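Local structure of malonyl CoA-acyl carrier protein transacylase (Burkholderia pseudomallei, 3G87) at residues A[72-75]-A[76-80]; A[173-176]-A[177-181]. The protein probably transfers the malonyl group from malonyl-CoA to the holo acyl carrier protein, releasing free CoA. One frame throughout, in Å; residues are numbered along the deposited sequence.

Contact 1: A[72-75]-A[76-80]; sequences LTYY and AKCED
Cys78 lays its sulfur over one face of the Tyr74 ring, one helical turn back along the chain. SG stands 4.0 Å from the centroid of that ring and 28° off its normal, shifted toward the CE1 edge, where SG and Tyr74 CE1 are 3.6 Å apart. One torsion prepares the meeting: Tyr74 swings CG away from its own N (chi1 161°). A cysteine suits this place because its short side chain carries a polarisable sulfur that packs well on an aromatic face. The other aromatic neighbour, Tyr75, receives Tyr74 CD2 over one face, near the rim. This lies on the later part of helix 59-81 of the acyl transferase domain, whose i to i+4 bonds fix the spacing: Ala76 N meets Leu72 O at 2.7 Å, Lys77 N meets Thr73 O at 2.8 Å and Cys78 N meets Tyr74 O at 2.9 Å. Thr73 turns OG1 back to Val69 O, one turn earlier. Small Ala76 lets Leu25 and Arg28 of helix 25-28 come close, and Arg28 also forms salt bridges with Glu79 and Asp80. Both tyrosines lean on helix 94-101, Tyr74 on Ala101 and Tyr75 on Leu100.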
loop_
_atom_site.group_PDB
_atom_site.type_symbol
_atom_site.label_atom_id
_atom_site.label_comp_id
_atom_site.label_asym_id
_atom_site.label_seq_id
_atom_site.Cartn_x
_atom_site.Cartn_y
_atom_site.Cartn_z
ATOM N N LEU A 72 9.567 11.596 2.377
ATOM C CA LEU A 72 9.917 12.970 2.670
ATOM C C LEU A 72 8.961 13.545 3.699
ATOM O O LEU A 72 9.398 14.171 4.677
ATOM C CB LEU A 72 9.909 13.772 1.372
ATOM C CG LEU A 72 11.304 13.959 0.717
ATOM C CD1 LEU A 72 12.229 12.724 0.749
ATOM C CD2 LEU A 72 11.156 14.471 -0.695
ATOM N N THR A 73 7.668 13.283 3.508
ATOM C CA THR A 73 6.644 13.646 4.479
ATOM C C THR A 73 6.985 13.059 5.837
ATOM O O THR A 73 6.927 13.775 6.838
ATOM C CB THR A 73 5.314 13.113 4.076
ATOM O OG1 THR A 73 5.059 13.531 2.751
ATOM C CG2 THR A 73 4.236 13.692 4.963
ATOM N N TYR A 74 7.378 11.789 5.866
ATOM C CA TYR A 74 7.804 11.158 7.109
ATOM C C TYR A 74 9.017 11.881 7.770
ATOM O O TYR A 74 8.983 12.198 8.957
ATOM C CB TYR A 74 8.074 9.703 6.843
ATOM C CG TYR A 74 8.930 9.026 7.886
ATOM C CD1 TYR A 74 8.389 8.609 9.131
ATOM C CD2 TYR A 74 10.292 8.761 7.625
ATOM C CE1 TYR A 74 9.230 8.003 10.098
ATOM C CE2 TYR A 74 11.092 8.166 8.573
ATOM C CZ TYR A 74 10.568 7.792 9.777
ATOM O OH TYR A 74 11.396 7.204 10.656
ATOM N N TYR A 75 10.078 12.148 7.006
ATOM C CA TYR A 75 11.181 12.976 7.514
ATOM C C TYR A 75 10.764 14.386 7.947
ATOM O O TYR A 75 11.188 14.829 8.999
ATOM C CB TYR A 75 12.316 13.072 6.522
ATOM C CG TYR A 75 12.947 11.738 6.141
ATOM C CD1 TYR A 75 13.398 10.811 7.123
ATOM C CD2 TYR A 75 13.082 11.396 4.798
ATOM C CE1 TYR A 75 13.960 9.605 6.753
ATOM C CE2 TYR A 75 13.631 10.178 4.435
ATOM C CZ TYR A 75 14.087 9.315 5.398
ATOM O OH TYR A 75 14.659 8.142 4.960
ATOM N N ALA A 76 9.906 15.064 7.190
ATOM C CA ALA A 76 9.409 16.355 7.668
ATOM C C ALA A 76 8.715 16.193 9.038
ATOM O O ALA A 76 8.974 16.916 9.980
ATOM C CB ALA A 76 8.434 17.048 6.627
ATOM N N LYS A 77 7.793 15.251 9.116
ATOM C CA LYS A 77 7.106 14.997 10.335
ATOM C C LYS A 77 8.071 14.723 11.485
ATOM O O LYS A 77 7.887 15.259 12.565
ATOM C CB LYS A 77 6.178 13.821 10.142
ATOM C CG LYS A 77 5.450 13.403 11.411
ATOM C CD LYS A 77 4.336 14.377 11.656
ATOM C CE LYS A 77 3.575 13.990 12.885
ATOM N NZ LYS A 77 2.498 15.022 13.023
ATOM N N CYS A 78 9.079 13.903 11.313
ATOM C CA CYS A 78 9.970 13.580 12.403
ATOM C C CYS A 78 10.708 14.761 12.974
ATOM O O CYS A 78 10.753 14.949 14.138
ATOM C CB CYS A 78 10.956 12.487 12.002
ATOM S SG CYS A 78 10.291 10.855 11.929
ATOM N N GLU A 79 11.249 15.563 12.092
ATOM C CA GLU A 79 11.972 16.766 12.429
ATOM C C GLU A 79 11.136 17.863 13.070
ATOM O O GLU A 79 11.568 18.449 13.966
ATOM C CB GLU A 79 12.723 17.309 11.228
ATOM C CG GLU A 79 13.785 16.446 10.748
ATOM C CD GLU A 79 14.478 16.925 9.463
ATOM O OE1 GLU A 79 14.268 18.017 8.951
ATOM O OE2 GLU A 79 15.276 16.168 8.948
ATOM N N ASP A 80 9.950 18.106 12.585
ATOM C CA ASP A 80 9.180 19.216 13.006
ATOM C C ASP A 80 8.394 18.914 14.253
ATOM O O ASP A 80 8.365 19.676 15.129
ATOM C CB ASP A 80 8.279 19.716 11.890
ATOM C CG ASP A 80 9.020 20.027 10.632
ATOM O OD1 ASP A 80 10.211 20.183 10.649
ATOM O OD2 ASP A 80 8.390 20.105 9.627
#

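Contact 2: A[173-176]-A[177-181]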
loop_
_atom_site.group_PDB
_atom_site.type_symbol
_atom_site.label_atom_id
_atom_site.label_comp_id
_atom_site.label_asym_id
_atom_site.label_seq_id
_atom_site.Cartn_x
_atom_site.Cartn_y
_atom_site.Cartn_z
ATOM N N ALA A 173 -14.603 -6.578 -15.664
ATOM C CA ALA A 173 -15.547 -5.862 -16.480
ATOM C C ALA A 173 -16.980 -6.369 -16.287
ATOM O O ALA A 173 -17.868 -5.629 -16.011
ATOM C CB ALA A 173 -15.132 -5.977 -17.903
ATOM N N ARG A 174 -17.168 -7.680 -16.370
ATOM C CA ARG A 174 -18.465 -8.280 -16.076
ATOM C C ARG A 174 -18.976 -8.118 -14.674
ATOM O O ARG A 174 -20.128 -8.155 -14.493
ATOM C CB ARG A 174 -18.530 -9.728 -16.490
ATOM C CG ARG A 174 -17.688 -9.991 -17.609
ATOM C CD ARG A 174 -18.225 -10.882 -18.627
ATOM N NE ARG A 174 -17.110 -11.264 -19.470
ATOM C CZ ARG A 174 -17.144 -11.639 -20.742
ATOM N NH1 ARG A 174 -18.256 -11.706 -21.432
ATOM N NH2 ARG A 174 -15.996 -11.939 -21.307
ATOM N N ALA A 175 -18.105 -7.929 -13.704
ATOM C CA ALA A 175 -18.495 -7.700 -12.336
ATOM C C ALA A 175 -19.268 -6.440 -12.137
ATOM O O ALA A 175 -20.081 -6.396 -11.261
ATOM C CB ALA A 175 -17.316 -7.703 -11.436
ATOM N N GLU A 176 -19.008 -5.429 -12.947
ATOM C CA GLU A 176 -19.688 -4.160 -12.806
ATOM C C GLU A 176 -21.162 -4.291 -12.629
ATOM O O GLU A 176 -21.724 -3.745 -11.747
ATOM C CB GLU A 176 -19.420 -3.189 -13.957
ATOM C CG GLU A 176 -20.337 -1.993 -13.907
ATOM C CD GLU A 176 -19.821 -0.736 -14.576
ATOM O OE1 GLU A 176 -19.701 0.294 -13.933
ATOM O OE2 GLU A 176 -19.598 -0.754 -15.759
ATOM N N ALA A 177 -21.763 -5.026 -13.516
ATOM C CA ALA A 177 -23.149 -5.290 -13.472
ATOM C C ALA A 177 -23.589 -6.016 -12.217
ATOM O O ALA A 177 -24.735 -5.971 -11.898
ATOM C CB ALA A 177 -23.533 -6.053 -14.671
ATOM N N LEU A 178 -22.686 -6.681 -11.514
ATOM C CA LEU A 178 -23.101 -7.481 -10.380
ATOM C C LEU A 178 -23.069 -6.773 -9.077
ATOM O O LEU A 178 -23.600 -7.238 -8.141
ATOM C CB LEU A 178 -22.301 -8.758 -10.262
ATOM C CG LEU A 178 -22.117 -9.568 -11.512
ATOM C CD1 LEU A 178 -21.098 -10.577 -11.358
ATOM C CD2 LEU A 178 -23.375 -10.139 -11.916
ATOM N N PHE A 179 -22.403 -5.642 -9.050
ATOM C CA PHE A 179 -22.237 -4.872 -7.861
ATOM C C PHE A 179 -22.794 -3.462 -8.001
ATOM O O PHE A 179 -22.228 -2.526 -7.496
ATOM C CB PHE A 179 -20.769 -4.844 -7.421
ATOM C CG PHE A 179 -20.202 -6.196 -7.125
ATOM C CD1 PHE A 179 -20.564 -6.886 -6.020
ATOM C CD2 PHE A 179 -19.338 -6.789 -8.007
ATOM C CE1 PHE A 179 -20.081 -8.099 -5.822
ATOM C CE2 PHE A 179 -18.844 -7.991 -7.788
ATOM C CZ PHE A 179 -19.195 -8.643 -6.700
ATOM N N GLN A 180 -23.889 -3.311 -8.717
ATOM C CA GLN A 180 -24.566 -2.038 -8.756
ATOM C C GLN A 180 -26.015 -2.224 -8.495
ATOM O O GLN A 180 -26.792 -2.468 -9.375
ATOM C CB GLN A 180 -24.339 -1.326 -10.040
ATOM C CG GLN A 180 -22.992 -0.763 -10.121
ATOM C CD GLN A 180 -22.511 -0.680 -11.510
ATOM O OE1 GLN A 180 -21.338 -0.572 -11.741
ATOM N NE2 GLN A 180 -23.409 -0.761 -12.452
ATOM N N HIS A 181 -26.350 -2.122 -7.237
ATOM C CA HIS A 181 -27.666 -2.341 -6.816
ATOM C C HIS A 181 -27.726 -2.121 -5.362
ATOM O O HIS A 181 -26.760 -2.372 -4.679
ATOM C CB HIS A 181 -28.024 -3.773 -7.073
ATOM C CG HIS A 181 -27.347 -4.736 -6.160
ATOM N ND1 HIS A 181 -27.920 -5.186 -4.999
ATOM C CD2 HIS A 181 -26.150 -5.343 -6.248
ATOM C CE1 HIS A 181 -27.102 -6.032 -4.414
ATOM N NE2 HIS A 181 -26.023 -6.146 -5.154
HETATM O O HOH W 1 -20.878 -5.373 -16.510
#
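Ala175 O is gripped by two backbone N-H groups, those of Leu178 and Phe179. The first bond is short, with Leu178 N to Ala175 O at 2.6 Å, and it bends to 148° at the hydrogen; the donor stands well above the carbonyl plane. This bond has the i to i+3 spacing of a 3-10-like turn, while the second, from Phe179 N to Ala175 O, is a weak i to i+4 bond at 3.3 Å. The turn carries the chain out of helix 169-175 into the loop that leads to strand 185-188, an outer strand of the antiparallel sheet; helix and loop form the second crossover of the ferredoxin-like subdomain known in malonyl-CoA:ACP transacylases. A further weak i to i+3 bond joins Phe179 N to Glu176 O at 3.4 Å. One water bridges the turn: it donates to Ala173 O and accepts from Ala177 N, 3.1 Å from each of these two atoms, linking backbone groups that lie four residues apart.

The apolar side of the turn is made by three residues. Ala175 is small enough to sit against Tyr186 and Leu149 while its CB lies at the edge of the Phe179 ring, in the ring plane. Phe179 suits this buried place because its flat ring can fill the region beside Thr143 of helix 137-146 and Val184. Leu178 holds CG beside its own N (chi1 -47°), which lays the branched end beside the backbone of Ala175, with Leu178 CD1 4.0 Å from Ala175 CA, and the same residue reaches His147 and Leu149. On the exposed side, Glu176 and Gln180 both lie against Tyr186. Leu178 CB stands over one face of the Phe179 ring, 4.2 Å above its plane and displaced toward the rim.

Both contacts are local, each between neighbouring turns of one continuous stretch, yet they lie on opposite sides of the chain's centre, with centres about 42 Å apart and nearest atoms about 33 Å apart. Contact 1 is a surface contact on an uninterrupted helix with regular four-residue bonds. Its buried apolar side is Leu72, packed on helices 25-28 and 30-40, while its other side chains set sulfur on an aromatic face and pair acidic groups with an arginine of another helix. Contact 2 is partly buried and falls where a helix gives way to a loop beside the antiparallel sheet. There the backbone bonds shorten their span or weaken, a water bridges two backbone groups, and apolar side chains pack inward.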